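Local coordinates for protein minor fimbrium subunit Mfa5 (Porphyromonas gingivalis ATCC 33277, PDB 6TO1) that serves as an accessory subunit of the minor fimbriae, surface pili that mediate biofilm formation and adhesion to host cells and other oral bacteria, at residues Pro203-His208 and Ala238-Pro243; Val278-Ser283 and Thr317-Ala322; Gly323-Glu328 and Tyr335-Pro340. All coordinates share one frame; numbering follows the deposited sequence.

Overall arrangement
All three contacts lie at one end of the elongated chain, in its von Willebrand factor A-like part, and illustrate how loops around two metal sites are tied to one small hairpin. Contact 1 is buried and polar, two loops meeting at the magnesium site. Contact 2 is only partly buried and is clamped by calcium. Contact 3 is a buried hairpin held by backbone hydrogen bonds and tyrosine packing. The last two follow one another directly, since residues 317-322 run on into 323-328, and Ser279 of contact 2 is hydrogen-bonded to Leu325 and Tyr327 of contact 3. Thr239 O of contact 1 probably accepts from Gly323 N, linking the loop beside the magnesium site to the hairpin segment.

Contact 1: residues Pro203-His208 and Ala238-Pro243; sequences PIWGTH and ATEQYP. With MG (magnesium ion), chain B; PO4 (phosphate ion), chain C.
Thr207, His208 and Glu240 form the heart of this meeting of two loops at the metal ion-dependent adhesion site (MIDAS) of the von Willebrand factor A domain. Thr207 OG1 binds the magnesium ion directly at 2.1 Å, alongside Ser135, Ser137, two waters and O4 of a phosphate that probably came from the crystallisation liquor. Its position is consistent with that of the acidic ligand group that completes such sites in many relatives.

Two threonines from different loops grip the same phosphate oxygen, O2. Thr207 OG1 donates to phosphate O2, and Thr239 OG1 donates to the same O2 over 2.6 Å while also accepting from Thr207 N at 2.9 Å, so the second-shell hydroxyl steadies both anion and metal ligand. Thr207 O is held twice as well: Thr239 N reaches it at 2.9 Å with a nearly straight bond, whereas Glu240 N stands well above the carbonyl plane at 3.1 Å.

Glu240 lays its CB against the CB of His208, 3.7 Å away. A bend at chi2 (-92°) turns CD aside, and its carboxylate ends with OE2 in the plane of the Trp205 ring, at the edge, 3.6 Å from Trp205 CZ3. The other oxygen, OE1, forms a salt bridge with Arg315.

His208 stands at the N-cap of helix 209-220, its ND1 accepting from Gly211 N and its NE2 bonded to Ala314 O. CG is anti to the backbone N (chi1 -156°), and one face of the imidazole lies against the other loop, with Gln241 CA and the Glu240 carbonyl carbon over it. The ring then meets Tyr242 edge-to-face, the planes 54° apart, and His208 CE1 sits over the centre of the phenol ring, 3.4 Å above its plane.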
loop_
_atom_site.group_PDB
_atom_site.type_symbol
_atom_site.label_atom_id
_atom_site.label_comp_id
_atom_site.label_asym_id
_atom_site.label_seq_id
_atom_site.Cartn_x
_atom_site.Cartn_y
_atom_site.Cartn_z
ATOM N N PRO A 203 -8.374 -40.312 20.033
ATOM C CA PRO A 203 -9.251 -41.026 19.081
ATOM C C PRO A 203 -10.551 -41.496 19.713
ATOM O O PRO A 203 -10.551 -42.169 20.742
ATOM C CB PRO A 203 -8.396 -42.215 18.620
ATOM C CG PRO A 203 -7.007 -41.949 19.098
ATOM C CD PRO A 203 -7.107 -41.031 20.279
ATOM N N ILE A 204 -11.669 -41.171 19.056
ATOM C CA ILE A 204 -13.005 -41.519 19.508
ATOM C C ILE A 204 -13.766 -42.056 18.301
ATOM O O ILE A 204 -13.593 -41.553 17.189
ATOM C CB ILE A 204 -13.737 -40.308 20.126
ATOM C CG1 ILE A 204 -12.999 -39.833 21.379
ATOM C CG2 ILE A 204 -15.170 -40.644 20.437
ATOM C CD1 ILE A 204 -13.565 -38.561 21.989
ATOM N N TRP A 205 -14.603 -43.070 18.510
ATOM C CA TRP A 205 -15.304 -43.684 17.384
ATOM C C TRP A 205 -16.125 -42.649 16.611
ATOM O O TRP A 205 -16.711 -41.729 17.182
ATOM C CB TRP A 205 -16.239 -44.837 17.857
ATOM C CG TRP A 205 -17.356 -44.429 18.802
ATOM C CD1 TRP A 205 -17.322 -44.409 20.187
ATOM C CD2 TRP A 205 -18.678 -43.972 18.441
ATOM N NE1 TRP A 205 -18.521 -43.948 20.681
ATOM C CE2 TRP A 205 -19.373 -43.696 19.636
ATOM C CE3 TRP A 205 -19.335 -43.789 17.229
ATOM C CZ2 TRP A 205 -20.677 -43.218 19.645
ATOM C CZ3 TRP A 205 -20.625 -43.302 17.243
ATOM C CH2 TRP A 205 -21.287 -43.038 18.439
ATOM N N GLY A 206 -16.217 -42.854 15.294
ATOM C CA GLY A 206 -17.136 -42.084 14.481
ATOM C C GLY A 206 -16.428 -40.983 13.718
ATOM O O GLY A 206 -15.561 -40.325 14.276
ATOM N N THR A 207 -16.788 -40.761 12.457
ATOM C CA THR A 207 -16.141 -39.739 11.633
ATOM C C THR A 207 -17.225 -38.864 10.999
ATOM O O THR A 207 -17.631 -39.074 9.847
ATOM C CB THR A 207 -15.225 -40.379 10.582
ATOM O OG1 THR A 207 -14.314 -41.322 11.185
ATOM C CG2 THR A 207 -14.443 -39.312 9.835
ATOM N N HIS A 208 -17.674 -37.857 11.747
ATOM C CA HIS A 208 -18.790 -36.985 11.338
ATOM C C HIS A 208 -18.229 -35.734 10.658
ATOM O O HIS A 208 -18.250 -34.622 11.187
ATOM C CB HIS A 208 -19.630 -36.635 12.555
ATOM C CG HIS A 208 -21.048 -36.247 12.266
ATOM N ND1 HIS A 208 -21.408 -35.365 11.270
ATOM C CD2 HIS A 208 -22.194 -36.590 12.894
ATOM C CE1 HIS A 208 -22.721 -35.189 11.294
ATOM N NE2 HIS A 208 -23.221 -35.935 12.263
ATOM N N ALA A 238 -15.356 -40.530 5.729
ATOM C CA ALA A 238 -16.450 -40.130 6.603
ATOM C C ALA A 238 -17.361 -41.320 6.873
ATOM O O ALA A 238 -17.618 -42.143 5.993
ATOM C CB ALA A 238 -17.236 -38.959 5.992
ATOM N N THR A 239 -17.845 -41.417 8.105
ATOM C CA THR A 239 -18.689 -42.529 8.484
ATOM C C THR A 239 -19.957 -42.112 9.223
ATOM O O THR A 239 -20.721 -42.987 9.646
ATOM C CB THR A 239 -17.911 -43.526 9.366
ATOM O OG1 THR A 239 -17.463 -42.871 10.557
ATOM C CG2 THR A 239 -16.732 -44.129 8.624
ATOM N N GLU A 240 -20.189 -40.819 9.415
ATOM C CA GLU A 240 -21.371 -40.302 10.102
ATOM C C GLU A 240 -21.852 -39.053 9.382
ATOM O O GLU A 240 -21.051 -38.336 8.773
ATOM C CB GLU A 240 -21.076 -39.934 11.561
ATOM C CG GLU A 240 -20.468 -41.074 12.382
ATOM C CD GLU A 240 -21.504 -41.915 13.102
ATOM O OE1 GLU A 240 -22.715 -41.597 13.041
ATOM O OE2 GLU A 240 -21.105 -42.931 13.725
ATOM N N GLN A 241 -23.148 -38.770 9.486
ATOM C CA GLN A 241 -23.703 -37.564 8.890
ATOM C C GLN A 241 -25.003 -37.181 9.588
ATOM O O GLN A 241 -25.536 -37.914 10.428
ATOM C CB GLN A 241 -23.927 -37.751 7.384
ATOM C CG GLN A 241 -25.128 -38.606 7.044
ATOM C CD GLN A 241 -25.495 -38.527 5.571
ATOM O OE1 GLN A 241 -24.867 -39.142 4.730
ATOM N NE2 GLN A 241 -26.508 -37.746 5.260
ATOM N N TYR A 242 -25.526 -36.004 9.200
ATOM C CA TYR A 242 -26.782 -35.544 9.755
ATOM C C TYR A 242 -27.971 -36.138 9.001
ATOM O O TYR A 242 -27.884 -36.425 7.798
ATOM C CB TYR A 242 -26.883 -34.011 9.696
ATOM C CG TYR A 242 -25.932 -33.312 10.635
ATOM C CD1 TYR A 242 -25.878 -33.673 11.983
ATOM C CD2 TYR A 242 -25.084 -32.306 10.179
ATOM C CE1 TYR A 242 -25.016 -33.056 12.844
ATOM C CE2 TYR A 242 -24.203 -31.672 11.039
ATOM C CZ TYR A 242 -24.170 -32.067 12.372
ATOM O OH TYR A 242 -23.311 -31.457 13.238
ATOM N N PRO A 243 -29.113 -36.235 9.677
ATOM C CA PRO A 243 -30.321 -36.737 9.020
ATOM C C PRO A 243 -30.774 -35.845 7.881
ATOM O O PRO A 243 -30.579 -34.626 7.891
ATOM C CB PRO A 243 -31.369 -36.738 10.142
ATOM C CG PRO A 243 -30.597 -36.693 11.414
ATOM C CD PRO A 243 -29.329 -35.947 11.109
HETATM MG MG MG B . -12.423 -42.113 10.935
HETATM P P PO4 C . -14.186 -44.290 12.588
HETATM O O1 PO4 C . -14.269 -44.438 14.119
HETATM O O2 PO4 C . -15.471 -43.656 12.071
HETATM O O3 PO4 C . -14.084 -45.691 12.015
HETATM O O4 PO4 C . -12.967 -43.550 12.184
HETATM O O HOH W 1 -11.673 -40.742 9.635
HETATM O O HOH W 2 -12.974 -43.184 9.213
#

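Contact 2: residues Val278-Ser283 and Thr317-Ala322; sequences VSNNPS and TFDGVA. With CA (calcium ion), chain F.
Ser279 and Ala322 bring the two loops to their closest backbone approach, 4.9 Å between CA atoms, and Asn281 faces Asp319 farther along, where the second loop folds into a type I' beta turn from Phe318 to Val321. Positive phi angles at Asp319 and Gly320 make that turn, and it presents the aspartate side chain to the first loop.

Asp319 carries the polar half of the contact. Its CG is anti to the backbone N (chi1 -164°), and OD2 binds the calcium ion at 2.6 Å while accepting from Asn281 N at 2.9 Å, a donor that comes from above the carboxylate plane. One oxygen therefore ties together metal, turn and opposing backbone. Asn280 lies beside it and points the same way, amide and carboxylate planes 24° apart, with Asn280 OD1 reaching the calcium at 2.8 Å. Asn281 instead gives its carbonyl oxygen to the ion, at 2.2 Å, and its side-chain OD1 accepts from Ser283 N in an Asx turn.

The rest of the contact is mixed packing. Val321 CG2 presses on the Asn280 backbone, 3.5 Å from Asn280 N. Ser279 OG packs against Phe318 CB and bonds onward to Tyr327 N, whereas Ser279 O, near the edge of the Phe318 ring, is buried without a polar partner in the model.

Thr284, through its hydroxyl and carbonyl oxygens, and Leu286 O complete the all-oxygen coordination of six. The arrangement is that of a loop-bound calcium site, in which an ion pins segments distant in sequence.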
loop_
_atom_site.group_PDB
_atom_site.type_symbol
_atom_site.label_atom_id
_atom_site.label_comp_id
_atom_site.label_asym_id
_atom_site.label_seq_id
_atom_site.Cartn_x
_atom_site.Cartn_y
_atom_site.Cartn_z
ATOM N N VAL A 278 -20.625 -51.286 4.984
ATOM C CA VAL A 278 -22.058 -51.107 5.173
ATOM C C VAL A 278 -22.415 -51.293 6.643
ATOM O O VAL A 278 -22.157 -52.353 7.223
ATOM C CB VAL A 278 -22.864 -52.070 4.294
ATOM C CG1 VAL A 278 -24.328 -51.829 4.483
ATOM C CG2 VAL A 278 -22.482 -51.908 2.841
ATOM N N SER A 279 -23.053 -50.268 7.212
ATOM C CA SER A 279 -23.616 -50.277 8.555
ATOM C C SER A 279 -24.184 -51.632 8.945
ATOM O O SER A 279 -25.212 -52.057 8.405
ATOM C CB SER A 279 -24.728 -49.235 8.655
ATOM O OG SER A 279 -25.759 -49.524 7.724
ATOM N N ASN A 280 -23.541 -52.280 9.914
ATOM C CA ASN A 280 -24.094 -53.492 10.507
ATOM C C ASN A 280 -23.513 -53.705 11.898
ATOM O O ASN A 280 -22.300 -53.582 12.082
ATOM C CB ASN A 280 -23.787 -54.704 9.661
ATOM C CG ASN A 280 -24.283 -55.994 10.319
ATOM O OD1 ASN A 280 -25.440 -56.070 10.748
ATOM N ND2 ASN A 280 -23.395 -56.981 10.450
ATOM N N ASN A 281 -24.373 -54.031 12.869
ATOM C CA ASN A 281 -23.912 -54.433 14.195
ATOM C C ASN A 281 -23.712 -55.943 14.178
ATOM O O ASN A 281 -24.702 -56.677 14.132
ATOM C CB ASN A 281 -24.918 -54.049 15.268
ATOM C CG ASN A 281 -24.373 -54.259 16.678
ATOM O OD1 ASN A 281 -23.503 -55.106 16.907
ATOM N ND2 ASN A 281 -24.870 -53.476 17.621
ATOM N N PRO A 282 -22.477 -56.447 14.185
ATOM C CA PRO A 282 -22.285 -57.904 14.050
ATOM C C PRO A 282 -22.875 -58.688 15.203
ATOM O O PRO A 282 -23.088 -59.900 15.062
ATOM C CB PRO A 282 -20.757 -58.064 13.983
ATOM C CG PRO A 282 -20.207 -56.840 14.650
ATOM C CD PRO A 282 -21.205 -55.727 14.397
ATOM N N SER A 283 -23.175 -58.027 16.323
ATOM C CA SER A 283 -23.704 -58.690 17.505
ATOM C C SER A 283 -25.200 -58.960 17.423
ATOM O O SER A 283 -25.695 -59.825 18.150
ATOM C CB SER A 283 -23.420 -57.832 18.738
ATOM O OG SER A 283 -22.032 -57.752 18.994
ATOM N N THR A 317 -28.304 -43.774 11.617
ATOM C CA THR A 317 -27.836 -45.108 11.936
ATOM C C THR A 317 -28.774 -46.126 11.302
ATOM O O THR A 317 -29.890 -45.814 10.872
ATOM C CB THR A 317 -27.724 -45.359 13.450
ATOM O OG1 THR A 317 -28.979 -45.085 14.071
ATOM C CG2 THR A 317 -26.658 -44.459 14.026
ATOM N N PHE A 318 -28.246 -47.328 11.179
ATOM C CA PHE A 318 -29.022 -48.528 10.914
ATOM C C PHE A 318 -28.517 -49.560 11.905
ATOM O O PHE A 318 -27.301 -49.716 12.042
ATOM C CB PHE A 318 -28.819 -49.055 9.495
ATOM C CG PHE A 318 -29.486 -50.406 9.280
ATOM C CD1 PHE A 318 -30.843 -50.474 9.085
ATOM C CD2 PHE A 318 -28.741 -51.572 9.326
ATOM C CE1 PHE A 318 -31.466 -51.691 8.902
ATOM C CE2 PHE A 318 -29.357 -52.808 9.142
ATOM C CZ PHE A 318 -30.709 -52.848 8.924
ATOM N N ASP A 319 -29.418 -50.262 12.602
ATOM C CA ASP A 319 -28.982 -51.334 13.525
ATOM C C ASP A 319 -28.096 -50.764 14.633
ATOM O O ASP A 319 -27.171 -51.424 15.124
ATOM C CB ASP A 319 -28.248 -52.429 12.740
ATOM C CG ASP A 319 -28.088 -53.765 13.515
ATOM O OD1 ASP A 319 -28.865 -54.051 14.436
ATOM O OD2 ASP A 319 -27.166 -54.548 13.172
ATOM N N GLY A 320 -28.332 -49.496 14.959
ATOM C CA GLY A 320 -27.598 -48.770 15.970
ATOM C C GLY A 320 -26.211 -48.298 15.590
ATOM O O GLY A 320 -25.497 -47.793 16.461
ATOM N N VAL A 321 -25.788 -48.453 14.333
ATOM C CA VAL A 321 -24.433 -48.084 13.930
ATOM C C VAL A 321 -24.498 -47.322 12.607
ATOM O O VAL A 321 -25.533 -47.271 11.944
ATOM C CB VAL A 321 -23.490 -49.306 13.792
ATOM C CG1 VAL A 321 -23.379 -50.074 15.119
ATOM C CG2 VAL A 321 -23.945 -50.231 12.670
ATOM N N ALA A 322 -23.360 -46.754 12.218
ATOM C CA ALA A 322 -23.248 -46.023 10.955
ATOM C C ALA A 322 -22.143 -46.677 10.140
ATOM O O ALA A 322 -21.943 -47.885 10.253
ATOM C CB ALA A 322 -22.987 -44.545 11.204
HETATM CA CA CA F . -26.594 -57.048 13.087
HETATM O O HOH W 3 -20.813 -51.086 10.590
#

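Contact 3: residues Gly323-Glu328 and Tyr335-Pro340; sequences GALVYE and YYYYFP
Val326 and Tyr338 form the hydrogen-bonded pair of a short antiparallel hairpin, with Tyr327 and Tyr337 as the non-hydrogen-bonded pair beside it. Val326 N reaches Tyr338 O at 2.9 Å, and Val326 O accepts in return from Tyr338 N. Beyond them Glu328 N donates to Tyr336 O over 3.0 Å, and a water bridges Glu328 O and Tyr336 N to prolong the pairing.

Side chains sort onto two faces. On that of Val326 and Tyr338, the two CB atoms lie 4.1 Å apart, and the phenol extends to Glu328. There Tyr338 OH donates to Glu328 OE1 at 2.6 Å and meets the anti lone pair of that oxygen. This oxygen lies in the plane of the phenol ring, at its edge, while the carboxylate plane is turned 74° from the ring. A bend at chi2 (46°) brings CD back toward the phenol. OE1 also forms a salt bridge with Arg330, which would tend to keep the acid charged.

On the opposite face Tyr327 and Tyr337 cross obliquely, planes 39° apart, with Tyr327 CD1 3.6 Å from Tyr337 CE1. Their hydroxyls converge on one residue, Asn289: Tyr327 OH bonds to its ND2 and Tyr337 OH to its backbone O.

Toward the open end of the hairpin, Leu325 CD2 rests 3.9 Å from Phe339 CD1, and both side chains pack on Val266 of helix 262-272. Pro340 CD lies against Ala324 O at 3.3 Å, where helix 340-353 starts with Phe339 at its N-cap position. The whole is a beta hairpin at the margin of a small mixed sheet, in which strand 336-338 pairs with 296-298 on its other side, in the long connection between 227-234 and 357-362, neighbouring parallel strands of the main sheet of the von Willebrand factor A fold.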
loop_
_atom_site.group_PDB
_atom_site.type_symbol
_atom_site.label_atom_id
_atom_site.label_comp_id
_atom_site.label_asym_id
_atom_site.label_seq_id
_atom_site.Cartn_x
_atom_site.Cartn_y
_atom_site.Cartn_z
ATOM N N GLY A 323 -21.410 -45.921 9.337
ATOM C CA GLY A 323 -20.482 -46.542 8.411
ATOM C C GLY A 323 -20.249 -45.671 7.185
ATOM O O GLY A 323 -20.892 -44.645 6.990
ATOM N N ALA A 324 -19.297 -46.115 6.353
ATOM C CA ALA A 324 -19.055 -45.468 5.061
ATOM C C ALA A 324 -20.315 -45.436 4.216
ATOM O O ALA A 324 -20.524 -44.490 3.442
ATOM C CB ALA A 324 -17.941 -46.192 4.314
ATOM N N LEU A 325 -21.173 -46.446 4.368
ATOM C CA LEU A 325 -22.521 -46.450 3.812
ATOM C C LEU A 325 -23.478 -46.822 4.934
ATOM O O LEU A 325 -23.200 -47.751 5.708
ATOM C CB LEU A 325 -22.667 -47.430 2.662
ATOM C CG LEU A 325 -21.942 -47.072 1.362
ATOM C CD1 LEU A 325 -22.147 -48.236 0.394
ATOM C CD2 LEU A 325 -22.401 -45.754 0.798
ATOM N N VAL A 326 -24.593 -46.099 5.037
ATOM C CA VAL A 326 -25.611 -46.388 6.045
ATOM C C VAL A 326 -26.900 -46.781 5.332
ATOM O O VAL A 326 -27.555 -45.963 4.670
ATOM C CB VAL A 326 -25.840 -45.214 6.993
ATOM C CG1 VAL A 326 -26.803 -45.647 8.151
ATOM C CG2 VAL A 326 -24.545 -44.735 7.592
ATOM N N TYR A 327 -27.274 -48.039 5.484
ATOM C CA TYR A 327 -28.470 -48.574 4.857
ATOM C C TYR A 327 -29.717 -47.834 5.315
ATOM O O TYR A 327 -29.871 -47.531 6.498
ATOM C CB TYR A 327 -28.550 -50.066 5.215
ATOM C CG TYR A 327 -29.722 -50.813 4.672
ATOM C CD1 TYR A 327 -30.067 -50.735 3.338
ATOM C CD2 TYR A 327 -30.480 -51.640 5.514
ATOM C CE1 TYR A 327 -31.168 -51.442 2.848
ATOM C CE2 TYR A 327 -31.558 -52.343 5.037
ATOM C CZ TYR A 327 -31.893 -52.243 3.705
ATOM O OH TYR A 327 -32.970 -52.959 3.251
ATOM N N GLU A 328 -30.594 -47.519 4.356
ATOM C CA GLU A 328 -31.885 -46.869 4.585
ATOM C C GLU A 328 -32.968 -47.920 4.318
ATOM O O GLU A 328 -33.351 -48.151 3.159
ATOM C CB GLU A 328 -32.056 -45.652 3.669
ATOM C CG GLU A 328 -33.421 -44.977 3.734
ATOM C CD GLU A 328 -33.921 -44.758 5.151
ATOM O OE1 GLU A 328 -33.647 -43.685 5.744
ATOM O OE2 GLU A 328 -34.587 -45.674 5.682
ATOM N N TYR A 335 -31.785 -50.806 -3.399
ATOM C CA TYR A 335 -31.261 -50.492 -2.078
ATOM C C TYR A 335 -30.530 -49.152 -2.104
ATOM O O TYR A 335 -29.897 -48.765 -3.107
ATOM C CB TYR A 335 -30.388 -51.605 -1.513
ATOM C CG TYR A 335 -31.083 -52.932 -1.544
ATOM C CD1 TYR A 335 -32.382 -53.074 -1.058
ATOM C CD2 TYR A 335 -30.463 -54.042 -2.090
ATOM C CE1 TYR A 335 -33.038 -54.302 -1.122
ATOM C CE2 TYR A 335 -31.122 -55.270 -2.165
ATOM C CZ TYR A 335 -32.401 -55.384 -1.682
ATOM O OH TYR A 335 -33.034 -56.625 -1.750
ATOM N N TYR A 336 -30.741 -48.411 -1.008
ATOM C CA TYR A 336 -30.382 -47.006 -0.858
ATOM C C TYR A 336 -29.552 -46.844 0.409
ATOM O O TYR A 336 -29.887 -47.421 1.447
ATOM C CB TYR A 336 -31.636 -46.119 -0.764
ATOM C CG TYR A 336 -32.437 -46.163 -2.017
ATOM C CD1 TYR A 336 -32.424 -45.099 -2.895
ATOM C CD2 TYR A 336 -33.169 -47.300 -2.364
ATOM C CE1 TYR A 336 -33.134 -45.139 -4.082
ATOM C CE2 TYR A 336 -33.869 -47.350 -3.552
ATOM C CZ TYR A 336 -33.855 -46.278 -4.394
ATOM O OH TYR A 336 -34.563 -46.322 -5.568
ATOM N N TYR A 337 -28.486 -46.036 0.326
ATOM C CA TYR A 337 -27.519 -45.924 1.411
ATOM C C TYR A 337 -27.108 -44.475 1.565
ATOM O O TYR A 337 -26.751 -43.834 0.569
ATOM C CB TYR A 337 -26.255 -46.758 1.147
ATOM C CG TYR A 337 -26.564 -48.203 0.912
ATOM C CD1 TYR A 337 -26.524 -49.114 1.957
ATOM C CD2 TYR A 337 -26.964 -48.637 -0.331
ATOM C CE1 TYR A 337 -26.852 -50.432 1.764
ATOM C CE2 TYR A 337 -27.298 -49.955 -0.537
ATOM C CZ TYR A 337 -27.238 -50.839 0.514
ATOM O OH TYR A 337 -27.587 -52.162 0.272
ATOM N N TYR A 338 -27.155 -43.960 2.798
ATOM C CA TYR A 338 -26.512 -42.681 3.075
ATOM C C TYR A 338 -25.003 -42.853 2.905
ATOM O O TYR A 338 -24.436 -43.907 3.212
ATOM C CB TYR A 338 -26.871 -42.186 4.478
ATOM C CG TYR A 338 -28.373 -41.965 4.656
ATOM C CD1 TYR A 338 -28.988 -40.789 4.237
ATOM C CD2 TYR A 338 -29.173 -42.956 5.228
ATOM C CE1 TYR A 338 -30.359 -40.611 4.371
ATOM C CE2 TYR A 338 -30.532 -42.770 5.405
ATOM C CZ TYR A 338 -31.122 -41.620 4.946
ATOM O OH TYR A 338 -32.478 -41.436 5.101
ATOM N N PHE A 339 -24.360 -41.814 2.387
ATOM C CA PHE A 339 -22.964 -41.831 1.965
ATOM C C PHE A 339 -22.284 -40.637 2.621
ATOM O O PHE A 339 -22.242 -39.538 2.046
ATOM C CB PHE A 339 -22.906 -41.792 0.437
ATOM C CG PHE A 339 -21.519 -41.832 -0.151
ATOM C CD1 PHE A 339 -20.438 -42.341 0.551
ATOM C CD2 PHE A 339 -21.324 -41.366 -1.429
ATOM C CE1 PHE A 339 -19.180 -42.361 -0.009
ATOM C CE2 PHE A 339 -20.080 -41.381 -2.012
ATOM C CZ PHE A 339 -18.996 -41.878 -1.299
ATOM N N PRO A 340 -21.778 -40.800 3.847
ATOM C CA PRO A 340 -21.226 -39.630 4.558
ATOM C C PRO A 340 -20.141 -38.870 3.832
ATOM O O PRO A 340 -20.061 -37.643 4.005
ATOM C CB PRO A 340 -20.728 -40.240 5.884
ATOM C CG PRO A 340 -21.774 -41.260 6.180
ATOM C CD PRO A 340 -22.076 -41.899 4.802
HETATM O O HOH W 4 -32.708 -49.430 0.848
#